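Local coordinates for protein flavodoxin (Bacillus cereus, PDB 6FSG) that binds flavin mononucleotide and probably serves as a low-potential electron donor to several redox enzymes, at residues A[35-40]-A[66-71]; A[76-81]-A[110-115]. One frame throughout, in Å; residues are numbered along the deposited sequence. Where two conformers were deposited one is given.

Contact 1: A[35-40]-A[66-71]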
loop_
_atom_site.group_PDB
_atom_site.type_symbol
_atom_site.label_atom_id
_atom_site.label_comp_id
_atom_site.label_asym_id
_atom_site.label_seq_id
_atom_site.Cartn_x
_atom_site.Cartn_y
_atom_site.Cartn_z
ATOM N N ILE A 35 2.966 9.428 1.469
ATOM C CA ILE A 35 3.640 9.618 2.745
ATOM C C ILE A 35 4.509 8.403 3.050
ATOM O O ILE A 35 4.029 7.267 3.041
ATOM C CB ILE A 35 2.617 9.819 3.883
ATOM C CG1 ILE A 35 1.655 10.972 3.583
ATOM C CG2 ILE A 35 3.342 10.049 5.201
ATOM C CD1 ILE A 35 0.459 10.985 4.498
ATOM N N ASP A 36 5.775 8.649 3.368
ATOM C CA ASP A 36 6.690 7.616 3.847
ATOM C C ASP A 36 6.402 7.320 5.320
ATOM O O ASP A 36 6.264 8.240 6.133
ATOM C CB ASP A 36 8.120 8.158 3.682
ATOM C CG ASP A 36 9.204 7.112 3.873
ATOM O OD1 ASP A 36 9.055 6.189 4.698
ATOM O OD2 ASP A 36 10.251 7.257 3.213
ATOM N N ILE A 37 6.328 6.028 5.667
ATOM C CA ILE A 37 6.108 5.632 7.058
ATOM C C ILE A 37 7.174 6.203 7.993
ATOM O O ILE A 37 6.908 6.421 9.182
ATOM C CB ILE A 37 6.000 4.096 7.179
ATOM C CG1 ILE A 37 5.392 3.699 8.528
ATOM C CG2 ILE A 37 7.380 3.442 7.003
ATOM C CD1 ILE A 37 3.935 4.072 8.688
ATOM N N MET A 38 8.388 6.445 7.483
ATOM C CA MET A 38 9.444 7.005 8.320
ATOM C C MET A 38 9.080 8.393 8.831
ATOM O O MET A 38 9.617 8.817 9.859
ATOM C CB MET A 38 10.794 7.010 7.584
ATOM C CG MET A 38 11.461 5.626 7.497
ATOM S SD MET A 38 12.993 5.560 6.528
ATOM C CE MET A 38 13.616 3.919 6.925
ATOM N N ASP A 39 8.161 9.094 8.164
ATOM C CA ASP A 39 7.715 10.414 8.598
ATOM C C ASP A 39 6.566 10.329 9.613
ATOM O O ASP A 39 5.989 11.357 9.980
ATOM C CB ASP A 39 7.403 11.284 7.375
ATOM C CG ASP A 39 8.632 11.479 6.455
ATOM O OD1 ASP A 39 9.792 11.390 6.936
ATOM O OD2 ASP A 39 8.436 11.742 5.247
ATOM N N SER A 40 6.259 9.125 10.104
ATOM C CA SER A 40 5.402 8.860 11.256
ATOM C C SER A 40 3.974 9.374 11.142
ATOM O O SER A 40 3.460 9.990 12.082
ATOM C CB SER A 40 6.040 9.398 12.547
ATOM O OG SER A 40 7.245 8.709 12.829
ATOM N N ASP A 66 9.565 -2.728 10.838
ATOM C CA ASP A 66 9.535 -2.175 12.188
ATOM C C ASP A 66 8.791 -0.844 12.236
ATOM O O ASP A 66 8.032 -0.584 13.175
ATOM C CB ASP A 66 10.961 -1.978 12.717
ATOM C CG ASP A 66 11.650 -3.281 13.085
ATOM O OD1 ASP A 66 10.985 -4.333 13.179
ATOM O OD2 ASP A 66 12.878 -3.247 13.284
ATOM N N ASP A 67 8.998 0.015 11.234
ATOM C CA ASP A 67 8.423 1.354 11.279
ATOM C C ASP A 67 6.912 1.366 11.078
ATOM O O ASP A 67 6.292 2.400 11.355
ATOM C CB ASP A 67 9.085 2.271 10.248
ATOM C CG ASP A 67 10.554 2.516 10.535
ATOM O OD1 ASP A 67 10.950 2.501 11.721
ATOM O OD2 ASP A 67 11.313 2.728 9.565
ATOM N N PHE A 68 6.308 0.256 10.627
ATOM C CA PHE A 68 4.858 0.141 10.474
ATOM C C PHE A 68 4.154 -0.344 11.746
ATOM O O PHE A 68 2.918 -0.308 11.798
ATOM C CB PHE A 68 4.506 -0.814 9.304
ATOM C CG PHE A 68 3.827 -0.147 8.125
ATOM C CD1 PHE A 68 2.584 0.437 8.271
ATOM C CD2 PHE A 68 4.427 -0.136 6.868
ATOM C CE1 PHE A 68 1.960 1.048 7.190
ATOM C CE2 PHE A 68 3.809 0.464 5.791
ATOM C CZ PHE A 68 2.573 1.048 5.944
ATOM N N LEU A 69 4.891 -0.781 12.778
ATOM C CA LEU A 69 4.257 -1.496 13.891
ATOM C C LEU A 69 3.313 -0.598 14.699
ATOM O O LEU A 69 2.197 -1.016 15.047
ATOM C CB LEU A 69 5.327 -2.144 14.780
ATOM C CG LEU A 69 6.134 -3.272 14.123
ATOM C CD1 LEU A 69 7.277 -3.725 15.016
ATOM C CD2 LEU A 69 5.228 -4.446 13.769
ATOM N N ASP A 70 3.730 0.630 15.022
ATOM C CA ASP A 70 2.849 1.506 15.789
ATOM C C ASP A 70 1.603 1.864 14.987
ATOM O O ASP A 70 0.490 1.856 15.520
ATOM C CB ASP A 70 3.572 2.778 16.231
ATOM C CG ASP A 70 4.617 2.522 17.303
ATOM O OD1 ASP A 70 4.596 1.444 17.943
ATOM O OD2 ASP A 70 5.451 3.427 17.520
ATOM N N PHE A 71 1.776 2.180 13.700
ATOM C CA PHE A 71 0.643 2.489 12.827
ATOM C C PHE A 71 -0.326 1.316 12.759
ATOM O O PHE A 71 -1.549 1.495 12.850
ATOM C CB PHE A 71 1.215 2.810 11.447
ATOM C CG PHE A 71 0.215 3.293 10.423
ATOM C CD1 PHE A 71 -0.564 2.389 9.699
ATOM C CD2 PHE A 71 0.107 4.646 10.130
ATOM C CE1 PHE A 71 -1.445 2.826 8.722
ATOM C CE2 PHE A 71 -0.762 5.084 9.150
ATOM C CZ PHE A 71 -1.551 4.172 8.453
#
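Ile37 is the centre of the contact, with CD1 on Phe68 and Phe71 and with CG1 and CG2 on Asp67. Its CG1 lies anti to the backbone N (chi1 -164°), on the side that faces residues 66-71. From there Ile37 CD1 settles over one face of the Phe68 ring, 4.0 Å from the ring centroid and displaced toward the rim, a CH-pi contact. The same methyl touches Phe71 at CB, 4.1 Å from Ile37 CD1. The branched isoleucine suits the place because its other arm, CG2, packs separately on CB of Asp67.

Polar atoms border this patch without bonding across it. CG1 of Ile37 comes within 3.2 Å of the carbonyl O of Asp67, a close van der Waals approach. Farther out, in one of the two conformers of Met38, its CG lies 3.6 Å from Asp67 OD2.

Hydrogen bonds shape the turn that presents Ile37. Asp36 OD1 accepts from Met38 N at 2.9 Å, an Asx turn in which the N-H arrives from above the carboxylate plane. The backbone bond from Asp39 N to Asp36 O opens the short 3-10 segment, and Ser40 N to Ile37 O continues it. Aspartate suits position 36 because its carboxylate and its carbonyl O each accept a backbone N-H at the strand's end.

Strand 31-36 is an outermost strand of the parallel sheet and pairs with strand 2-7, whose Ile6 touches both Ile37 and Phe71. The contact thus joins the end of that outer strand to the 66-71 segment, which runs into helix 69-74, while Ala8 packs on Ile37 and Phe68.

Contact 2: A[76-81]-A[110-115]. With GLC (alpha-D-glucopyranose), chain D.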
loop_
_atom_site.group_PDB
_atom_site.type_symbol
_atom_site.label_atom_id
_atom_site.label_comp_id
_atom_site.label_asym_id
_atom_site.label_seq_id
_atom_site.Cartn_x
_atom_site.Cartn_y
_atom_site.Cartn_z
ATOM N N ASP A 76 -6.373 -0.541 14.772
ATOM C CA ASP A 76 -7.489 -1.186 15.461
ATOM C C ASP A 76 -8.531 -0.200 15.986
ATOM O O ASP A 76 -9.599 -0.642 16.421
ATOM C CB ASP A 76 -6.986 -2.098 16.583
ATOM C CG ASP A 76 -6.326 -3.352 16.046
ATOM O OD1 ASP A 76 -6.776 -3.853 14.989
ATOM O OD2 ASP A 76 -5.351 -3.819 16.663
ATOM N N SER A 77 -8.261 1.108 15.926
ATOM C CA SER A 77 -9.164 2.119 16.462
ATOM C C SER A 77 -9.810 2.993 15.389
ATOM O O SER A 77 -10.524 3.942 15.731
ATOM C CB SER A 77 -8.425 3.004 17.471
ATOM O OG SER A 77 -7.909 2.227 18.537
ATOM N N ILE A 78 -9.574 2.708 14.108
ATOM C CA ILE A 78 -10.096 3.529 13.016
ATOM C C ILE A 78 -11.225 2.817 12.279
ATOM O O ILE A 78 -11.289 1.583 12.232
ATOM C CB ILE A 78 -8.968 3.979 12.043
ATOM C CG1 ILE A 78 -8.434 2.793 11.239
ATOM C CG2 ILE A 78 -7.858 4.689 12.819
ATOM C CD1 ILE A 78 -7.310 3.118 10.313
ATOM N N ASP A 79 -12.094 3.620 11.654
ATOM C CA ASP A 79 -13.270 3.151 10.917
ATOM C C ASP A 79 -13.059 3.468 9.440
ATOM O O ASP A 79 -13.030 4.639 9.047
ATOM C CB ASP A 79 -14.518 3.837 11.477
ATOM C CG ASP A 79 -15.803 3.401 10.799
ATOM O OD1 ASP A 79 -15.761 2.691 9.771
ATOM O OD2 ASP A 79 -16.869 3.792 11.317
ATOM N N LEU A 80 -12.887 2.422 8.627
ATOM C CA LEU A 80 -12.648 2.580 7.198
ATOM C C LEU A 80 -13.819 2.106 6.346
ATOM O O LEU A 80 -13.645 1.880 5.145
ATOM C CB LEU A 80 -11.367 1.854 6.776
ATOM C CG LEU A 80 -10.105 2.241 7.547
ATOM C CD1 LEU A 80 -8.910 1.466 7.036
ATOM C CD2 LEU A 80 -9.855 3.744 7.445
ATOM N N THR A 81 -15.012 1.944 6.935
ATOM C CA THR A 81 -16.150 1.463 6.158
ATOM C C THR A 81 -16.439 2.431 5.016
ATOM O O THR A 81 -16.466 3.650 5.205
ATOM C CB THR A 81 -17.414 1.277 7.011
ATOM O OG1 THR A 81 -17.766 2.500 7.677
ATOM C CG2 THR A 81 -17.225 0.134 8.010
ATOM N N GLN A 110 -9.320 -5.050 5.802
ATOM C CA GLN A 110 -10.601 -5.749 5.788
ATOM C C GLN A 110 -11.288 -5.651 7.138
ATOM O O GLN A 110 -12.502 -5.418 7.213
ATOM C CB GLN A 110 -10.394 -7.223 5.451
ATOM C CG GLN A 110 -9.812 -7.510 4.090
ATOM C CD GLN A 110 -9.396 -8.965 3.956
ATOM O OE1 GLN A 110 -9.252 -9.680 4.955
ATOM N NE2 GLN A 110 -9.190 -9.413 2.718
ATOM N N GLU A 111 -10.525 -5.854 8.217
ATOM C CA GLU A 111 -11.098 -5.837 9.554
ATOM C C GLU A 111 -11.716 -4.489 9.880
ATOM O O GLU A 111 -12.683 -4.426 10.639
ATOM C CB GLU A 111 -10.024 -6.154 10.597
ATOM C CG GLU A 111 -9.589 -7.601 10.631
ATOM C CD GLU A 111 -8.476 -7.876 11.626
ATOM O OE1 GLU A 111 -8.068 -6.953 12.366
ATOM O OE2 GLU A 111 -8.013 -9.039 11.668
ATOM N N ARG A 112 -11.155 -3.405 9.355
ATOM C CA ARG A 112 -11.624 -2.066 9.685
ATOM C C ARG A 112 -12.712 -1.578 8.731
ATOM O O ARG A 112 -13.164 -0.432 8.855
ATOM C CB ARG A 112 -10.455 -1.079 9.747
ATOM C CG ARG A 112 -9.285 -1.474 10.672
ATOM C CD ARG A 112 -9.700 -2.040 12.026
ATOM N NE ARG A 112 -10.587 -1.110 12.700
ATOM C CZ ARG A 112 -11.420 -1.449 13.670
ATOM N NH1 ARG A 112 -11.434 -2.692 14.119
ATOM N NH2 ARG A 112 -12.221 -0.538 14.196
ATOM N N GLY A 113 -13.165 -2.435 7.811
ATOM C CA GLY A 113 -14.318 -2.152 6.976
ATOM C C GLY A 113 -14.018 -1.639 5.583
ATOM O O GLY A 113 -14.961 -1.332 4.839
ATOM N N ALA A 114 -12.751 -1.540 5.198
ATOM C CA ALA A 114 -12.433 -1.066 3.863
ATOM C C ALA A 114 -12.836 -2.104 2.825
ATOM O O ALA A 114 -12.823 -3.313 3.080
ATOM C CB ALA A 114 -10.940 -0.782 3.734
ATOM N N ALA A 115 -13.182 -1.621 1.638
ATOM C CA ALA A 115 -13.405 -2.486 0.485
ATOM C C ALA A 115 -12.061 -2.639 -0.221
ATOM O O ALA A 115 -11.578 -1.694 -0.854
ATOM C CB ALA A 115 -14.441 -1.869 -0.450
HETATM C C1 GLC D . -15.046 -1.439 15.468
HETATM C C2 GLC D . -14.522 -2.867 15.421
HETATM C C3 GLC D . -14.281 -3.362 16.836
HETATM C C4 GLC D . -13.358 -2.404 17.574
HETATM C C5 GLC D . -13.812 -0.952 17.451
HETATM C C6 GLC D . -12.724 -0.024 17.979
HETATM O O1 GLC D . -16.260 -1.383 16.222
HETATM O O2 GLC D . -15.455 -3.722 14.752
HETATM O O3 GLC D . -13.674 -4.656 16.786
HETATM O O4 GLC D . -13.328 -2.773 18.958
HETATM O O5 GLC D . -14.062 -0.613 16.088
HETATM O O6 GLC D . -12.921 1.302 17.475
HETATM O O HOH W 1 -9.284 -4.779 13.968
HETATM O O HOH W 2 -13.373 2.487 14.763
HETATM O O HOH W 3 -14.842 -0.182 11.322
#
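Arg112 meets the 76-81 loop along its whole side chain. CB packs on Leu80, 4.0 Å from Leu80 CG, where the two side chains cross at about a right angle and leucine offers an apolar surface to the arginine's aliphatic root. Bends at chi2 (-43°) and chi3 (-55°) fold the chain, with CG and CD both passing the carbonyl of Ile78. Arg112 NE then donates to Ile78 O at 2.8 Å, in the carbonyl plane, and NH2 reaches the same oxygen at 3.0 Å from above that plane. This side-on, two-nitrogen grip should limit rotation of the guanidinium. The carbonyl O of Asp76 sits over the centre of one guanidinium face, 3.4 Å from Arg112 CZ.

The backbone of Arg112 matters as well. Helix 100-111 finishes here in a Schellman motif, with Gly113 at positive phi (99°), where a side chain would jam against the preceding carbonyl, which suits glycine. Arg112 O, at this helix end, accepts from Leu80 N at 2.9 Å. Within residues 76-81, an Asx turn shapes the loop: Asp79 OD1 accepts from the backbone N of Thr81 and, in one conformer of Thr81, from its OG1 too. The CB atoms of Ala114 and Leu80 meet at 4.0 Å.

At the tip, NH1 donates to a water that bridges the carboxylates of Asp76 and Glu111, whose like charges are probably eased by Lys108, salt-bridged to both. Arg112 NH2 points to the bound alpha-D-glucopyranose and donates to GLC O5, the ring oxygen, at 2.6 Å.

Both contacts belong to one flavodoxin-like alpha/beta fold, a five-stranded parallel sheet of order 2-1-3-4-5, and contact 1 closes along the chain before contact 2 opens. Helix 69-74 connects them: residues 66-71 run into it, and the loop of contact 2 follows it toward strand 84-91. Their centres lie 18 Å apart and their nearest atoms about 6 Å, without touching. Contact 1 packs the 66-71 segment against the outermost strand 31-36 at the flavin-binding end of the sheet, the side chain of Met38 about 8 Å from the bound FMN. Contact 2 ties a loop to the end of helix 100-111, beside the other outermost strand, 115-124, and holds the glucose site away from the flavin.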